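Side-chain contacts in beta-galactosidase (Bacillus circulans subsp. alkalophilus, PDB 3TTY), which hydrolyses terminal beta-galactosidic bonds with a catalytic TIM barrel that binds galactose and is followed by trimerisation and C-terminal domains: residues A[59-62]-A[63-67]; A[430-433]-A[434-437]; A[466-469]-A[470-473]. One frame throughout, in Å; residues are numbered along the deposited sequence.

The three contacts are single-helix contacts, each made between neighbouring turns, and they follow one another along the chain. Interaction 1 sits on helix 60-71 of the TIM barrel, between barrel strands 39-42 and 75-79. Interactions 2 and 3 belong to the trimerisation domain, on helices 423-435 and 468-477 beside a mixed sheet; their centres are 26 Å apart and their nearest atoms about 14 Å. Interaction 1 lies across the chain's centre from both, with its centre 48 Å from that of interaction 2 and 53 Å from that of interaction 3. None touches another: they are separate local contacts, one in the galactose-binding barrel and two in the domain beside it.

Interaction 1: A[59-62]-A[63-67]; sequences FTWL and DDIIE
Phe59 O accepts a hydrogen bond from Asp63 N at 2.8 Å with a nearly straight N-H...O angle of 168°, opening the first turn of helix 60-71, which packs outside the TIM barrel between strands 39-42 and 75-79. The i to i+4 ladder continues through a weak bond from Asp64 N to Thr60 O, then Ile65 N to Trp61 O at 3.3 Å and Ile66 N to Leu62 O at 3.0 Å. Along one side of the helix, CD1 of Ile65 meets the benzene-ring edge of Trp61, near the ring plane and 3.4 Å from CE3. The indole comes there because its CG stands between the backbone N and the carbonyl carbon (chi1 66°). Lys49 makes a cation-pi contact with the same indole. Leu62 and Ile66 form the next apolar pair, CG to CD1 at 3.8 Å; Leu62 also packs on Leu132 of helix 119-135, so this flank faces a neighbouring helix. Asp63 turns its carboxylate back beside the first turn, where Arg135 forms a salt bridge with OD2 and Tyr136 OH a hydrogen bond with OD1. These partners, the positive Arg135 above all, probably ease the approach of two acceptors, Asp63 OD1 and Phe59 O, 3.2 Å apart.

Interaction 2: A[430-433]-A[434-437]; sequences YYDA and LYKQ
The Tyr435 ring and the Asp432 carboxylate lie with their planes 22° apart, OD1 coming to 4.1 Å from CD2 at an oblique approach, near the C-terminal end of helix 423-435 in the trimerisation domain. Tyr431 contributes the second ring: its CE2 stands 4.5 Å from Tyr435 CB, again obliquely. Both tyrosines run toward helix 284-296, where Tyr431 OH is hydrogen-bonded to Asn292 and the Tyr435 ring packs on Phe284 and Ala288, so this flank joins the domain to a barrel helix. Asp432 divides its oxygens: OD1 is hydrogen-bonded to Ser285, while OD2 forms a salt bridge with Lys436 NZ at 3.2 Å, weak as a hydrogen bond. Lys436 reaches it with an extended chain whose CG lies beside its own backbone N (chi1 -73°), carrying the methylenes past Asp432 O. That carbonyl in turn accepts a hydrogen bond from Lys436 N at 2.8 Å, and Tyr431 O accepts one from Tyr435 N, also at 2.8 Å, in its carbonyl plane. Gln437 NE2 donates to Gln595 O and also to a water, at 2.8 Å; that water donates to Ala433 O at 2.9 Å.

Interaction 3: A[466-469]-A[470-473]; sequences PGFA and ERVE
Val472 sets CG1 over one face of the Phe468 ring, 3.9 Å from the centroid, a CH-pi contact across one helical turn. The methyl is offset toward the CE2 side of the ring, with CE2 itself 3.7 Å away. Its exact place is doubtful, because the valine is modelled nearly eclipsed (chi1 -4°) with CG1 only 3.0 Å from Phe468 O. Near the ring plane, at another edge, comes Arg471 NH2, 4.0 Å from CD1; guanidinium and ring planes stand 76° apart, so the two groups meet almost perpendicularly and do not stack. The arginine reaches this place by bending back at chi3 (47°), which lays one face of its guanidinium over Gly467 O, 3.6 Å from NH1. This is the opening turn of helix 468-477, the crossover helix of a beta-alpha-beta unit between parallel strands 455-458 and 481-485, with Gly467 at the N-cap in a positive-phi conformation. Behind the side chains, Arg471 N donates to Gly467 O at 3.0 Å, Val472 N to Phe468 O and Glu473 N to Ala469 O, bonds of the helical turn that brings Arg471 and Val472 beside Phe468. Further out, Val446 receives a hydrogen bond from Arg471 NH2 at its carbonyl oxygen and also packs against Phe468, so the loop after strand 441-444 meets both members of the perpendicular pair. Glu470 OE2 turns instead to a salt bridge with Arg474 NH2.

Interaction 1: A[59-62]-A[63-67]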
# COMPACT_ATOMS: atom_id res chain seq x y z
N PHE A 59 32.91 13.57 30.41
CA PHE A 59 33.64 13.80 29.17
C PHE A 59 34.98 13.08 29.16
O PHE A 59 35.73 13.15 28.17
CB PHE A 59 33.88 15.30 28.95
CG PHE A 59 32.62 16.10 28.72
CD1 PHE A 59 32.04 16.16 27.45
CD2 PHE A 59 32.06 16.85 29.74
CE1 PHE A 59 30.91 16.93 27.23
CE2 PHE A 59 30.93 17.62 29.52
CZ PHE A 59 30.35 17.66 28.26
N THR A 60 35.31 12.38 30.25
CA THR A 60 36.63 11.75 30.37
C THR A 60 36.90 10.76 29.24
O THR A 60 38.01 10.71 28.72
CB THR A 60 36.86 11.11 31.75
OG1 THR A 60 35.96 10.01 31.94
CG2 THR A 60 36.66 12.14 32.86
N TRP A 61 35.87 10.01 28.84
CA TRP A 61 35.99 9.04 27.76
C TRP A 61 36.34 9.76 26.46
O TRP A 61 37.16 9.29 25.66
CB TRP A 61 34.66 8.27 27.58
CG TRP A 61 33.54 9.15 27.10
CD1 TRP A 61 32.74 9.95 27.86
CD2 TRP A 61 33.12 9.34 25.74
NE1 TRP A 61 31.85 10.63 27.06
CE2 TRP A 61 32.06 10.27 25.76
CE3 TRP A 61 33.53 8.81 24.51
CZ2 TRP A 61 31.40 10.68 24.59
CZ3 TRP A 61 32.87 9.22 23.36
CH2 TRP A 61 31.83 10.15 23.41
N LEU A 62 35.71 10.90 26.25
CA LEU A 62 35.91 11.68 25.03
C LEU A 62 37.29 12.36 25.02
O LEU A 62 37.94 12.42 23.98
CB LEU A 62 34.80 12.71 24.89
CG LEU A 62 34.87 13.60 23.65
CD1 LEU A 62 34.85 12.72 22.43
CD2 LEU A 62 33.73 14.60 23.66
N ASP A 63 37.72 12.87 26.17
CA ASP A 63 39.09 13.39 26.31
C ASP A 63 40.10 12.41 25.72
O ASP A 63 40.98 12.79 24.96
CB ASP A 63 39.46 13.64 27.78
CG ASP A 63 38.68 14.77 28.41
OD1 ASP A 63 37.93 15.47 27.70
OD2 ASP A 63 38.83 14.97 29.63
N ASP A 64 39.96 11.14 26.08
CA ASP A 64 40.91 10.11 25.68
C ASP A 64 40.90 9.86 24.19
O ASP A 64 41.96 9.70 23.57
CB ASP A 64 40.64 8.81 26.41
CG ASP A 64 41.41 8.71 27.69
OD1 ASP A 64 41.77 9.77 28.26
OD2 ASP A 64 41.67 7.56 28.12
N ILE A 65 39.70 9.80 23.63
CA ILE A 65 39.56 9.64 22.20
C ILE A 65 40.24 10.78 21.45
O ILE A 65 40.99 10.56 20.50
CB ILE A 65 38.08 9.53 21.81
CG1 ILE A 65 37.57 8.15 22.19
CG2 ILE A 65 37.90 9.79 20.33
CD1 ILE A 65 36.07 8.10 22.41
N ILE A 66 39.99 12.00 21.89
CA ILE A 66 40.54 13.18 21.23
C ILE A 66 42.07 13.23 21.37
O ILE A 66 42.79 13.55 20.41
CB ILE A 66 39.90 14.47 21.77
CG1 ILE A 66 38.45 14.57 21.29
CG2 ILE A 66 40.67 15.68 21.31
CD1 ILE A 66 37.66 15.64 21.97
N GLU A 67 42.56 12.89 22.56
CA GLU A 67 43.99 12.87 22.81
C GLU A 67 44.67 11.85 21.91
O GLU A 67 45.65 12.15 21.24
CB GLU A 67 44.27 12.59 24.29
CG GLU A 67 45.73 12.75 24.71
CD GLU A 67 46.31 14.11 24.35
OE1 GLU A 67 45.52 15.09 24.20
OE2 GLU A 67 47.55 14.21 24.22

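Interaction 2: A[430-433]-A[434-437]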
# COMPACT_ATOMS: atom_id res chain seq x y z
N TYR A 430 16.36 18.93 -17.61
CA TYR A 430 17.09 20.07 -18.17
C TYR A 430 18.55 20.01 -17.77
O TYR A 430 19.44 20.29 -18.58
CB TYR A 430 16.45 21.40 -17.76
CG TYR A 430 15.24 21.75 -18.62
CD1 TYR A 430 15.37 22.51 -19.78
CD2 TYR A 430 13.98 21.26 -18.30
CE1 TYR A 430 14.27 22.79 -20.58
CE2 TYR A 430 12.89 21.55 -19.09
CZ TYR A 430 13.03 22.31 -20.22
OH TYR A 430 11.92 22.59 -21.00
N TYR A 431 18.81 19.63 -16.52
CA TYR A 431 20.18 19.51 -16.04
C TYR A 431 20.95 18.41 -16.79
O TYR A 431 22.09 18.61 -17.19
CB TYR A 431 20.22 19.26 -14.54
CG TYR A 431 21.62 19.29 -13.97
CD1 TYR A 431 22.19 20.49 -13.53
CD2 TYR A 431 22.39 18.13 -13.87
CE1 TYR A 431 23.47 20.53 -13.00
CE2 TYR A 431 23.67 18.16 -13.33
CZ TYR A 431 24.20 19.36 -12.91
OH TYR A 431 25.47 19.39 -12.40
N ASP A 432 20.30 17.26 -16.98
CA ASP A 432 20.85 16.13 -17.73
C ASP A 432 21.32 16.59 -19.10
O ASP A 432 22.46 16.36 -19.49
CB ASP A 432 19.77 15.07 -17.88
CG ASP A 432 20.32 13.69 -18.19
OD1 ASP A 432 21.38 13.31 -17.64
OD2 ASP A 432 19.67 12.96 -18.99
N ALA A 433 20.43 17.26 -19.82
CA ALA A 433 20.72 17.74 -21.17
C ALA A 433 21.99 18.58 -21.20
O ALA A 433 22.76 18.50 -22.17
CB ALA A 433 19.53 18.55 -21.72
N LEU A 434 22.22 19.37 -20.17
CA LEU A 434 23.45 20.15 -20.09
C LEU A 434 24.62 19.23 -19.76
O LEU A 434 25.66 19.27 -20.42
CB LEU A 434 23.32 21.26 -19.04
CG LEU A 434 22.38 22.43 -19.41
CD1 LEU A 434 21.75 23.05 -18.18
CD2 LEU A 434 23.13 23.49 -20.20
N TYR A 435 24.42 18.37 -18.76
CA TYR A 435 25.41 17.40 -18.33
C TYR A 435 25.97 16.64 -19.52
O TYR A 435 27.18 16.52 -19.67
CB TYR A 435 24.75 16.45 -17.32
CG TYR A 435 25.53 15.23 -16.88
CD1 TYR A 435 26.27 15.24 -15.70
CD2 TYR A 435 25.46 14.04 -17.59
CE1 TYR A 435 26.97 14.11 -15.27
CE2 TYR A 435 26.16 12.90 -17.18
CZ TYR A 435 26.91 12.95 -16.01
OH TYR A 435 27.59 11.84 -15.58
N LYS A 436 25.10 16.15 -20.39
CA LYS A 436 25.52 15.34 -21.53
C LYS A 436 26.39 16.07 -22.54
O LYS A 436 27.01 15.44 -23.39
CB LYS A 436 24.30 14.76 -22.25
CG LYS A 436 23.61 13.65 -21.49
CD LYS A 436 22.31 13.28 -22.18
CE LYS A 436 21.61 12.14 -21.45
NZ LYS A 436 20.21 11.94 -21.93
N GLN A 437 26.43 17.39 -22.44
CA GLN A 437 27.20 18.19 -23.39
C GLN A 437 28.36 18.86 -22.69
O GLN A 437 29.08 19.66 -23.29
CB GLN A 437 26.30 19.21 -24.10
CG GLN A 437 25.14 18.55 -24.84
CD GLN A 437 24.20 19.55 -25.50
OE1 GLN A 437 24.59 20.68 -25.81
NE2 GLN A 437 22.96 19.14 -25.73
O HOH W 1 22.09 16.78 -24.42

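Interaction 3: A[466-469]-A[470-473]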
# COMPACT_ATOMS: atom_id res chain seq x y z
N PRO A 466 7.87 37.44 -4.71
CA PRO A 466 8.05 38.88 -4.93
C PRO A 466 9.46 39.18 -5.42
O PRO A 466 10.43 38.56 -4.93
CB PRO A 466 7.84 39.48 -3.53
CG PRO A 466 7.00 38.48 -2.80
CD PRO A 466 7.43 37.13 -3.34
N GLY A 467 9.57 40.09 -6.38
CA GLY A 467 10.86 40.48 -6.93
C GLY A 467 11.41 39.56 -8.01
O GLY A 467 12.32 39.93 -8.74
N PHE A 468 10.86 38.35 -8.11
CA PHE A 468 11.39 37.39 -9.07
C PHE A 468 11.16 37.83 -10.52
O PHE A 468 12.11 37.93 -11.30
CB PHE A 468 10.84 35.98 -8.81
CG PHE A 468 11.29 34.94 -9.80
CD1 PHE A 468 12.47 34.25 -9.62
CD2 PHE A 468 10.50 34.61 -10.89
CE1 PHE A 468 12.88 33.26 -10.53
CE2 PHE A 468 10.90 33.64 -11.79
CZ PHE A 468 12.09 32.96 -11.61
N ALA A 469 9.91 38.09 -10.89
CA ALA A 469 9.62 38.53 -12.26
C ALA A 469 10.45 39.75 -12.67
O ALA A 469 10.96 39.81 -13.79
CB ALA A 469 8.14 38.82 -12.44
N GLU A 470 10.58 40.71 -11.77
CA GLU A 470 11.35 41.92 -12.04
C GLU A 470 12.79 41.54 -12.30
O GLU A 470 13.44 42.05 -13.24
CB GLU A 470 11.27 42.87 -10.84
CG GLU A 470 11.60 44.32 -11.14
CD GLU A 470 11.28 45.24 -9.97
OE1 GLU A 470 10.41 44.87 -9.14
OE2 GLU A 470 11.89 46.33 -9.86
N ARG A 471 13.29 40.63 -11.47
CA ARG A 471 14.66 40.18 -11.57
C ARG A 471 14.92 39.51 -12.93
O ARG A 471 15.93 39.80 -13.56
CB ARG A 471 15.01 39.26 -10.40
CG ARG A 471 16.50 39.15 -10.07
CD ARG A 471 16.74 38.77 -8.59
NE ARG A 471 15.89 37.65 -8.19
CZ ARG A 471 14.99 37.69 -7.21
NH1 ARG A 471 14.84 38.79 -6.48
NH2 ARG A 471 14.25 36.61 -6.94
N VAL A 472 14.02 38.66 -13.40
CA VAL A 472 14.29 38.03 -14.69
C VAL A 472 14.02 38.95 -15.87
O VAL A 472 14.71 38.86 -16.88
CB VAL A 472 13.62 36.65 -14.89
CG1 VAL A 472 12.92 36.20 -13.63
CG2 VAL A 472 12.70 36.66 -16.12
N GLU A 473 13.04 39.85 -15.76
CA GLU A 473 12.88 40.87 -16.78
C GLU A 473 14.17 41.68 -16.92
O GLU A 473 14.65 41.91 -18.03
CB GLU A 473 11.71 41.79 -16.45
CG GLU A 473 10.35 41.23 -16.83
CD GLU A 473 9.21 41.90 -16.08
OE1 GLU A 473 9.48 42.78 -15.24
OE2 GLU A 473 8.04 41.54 -16.33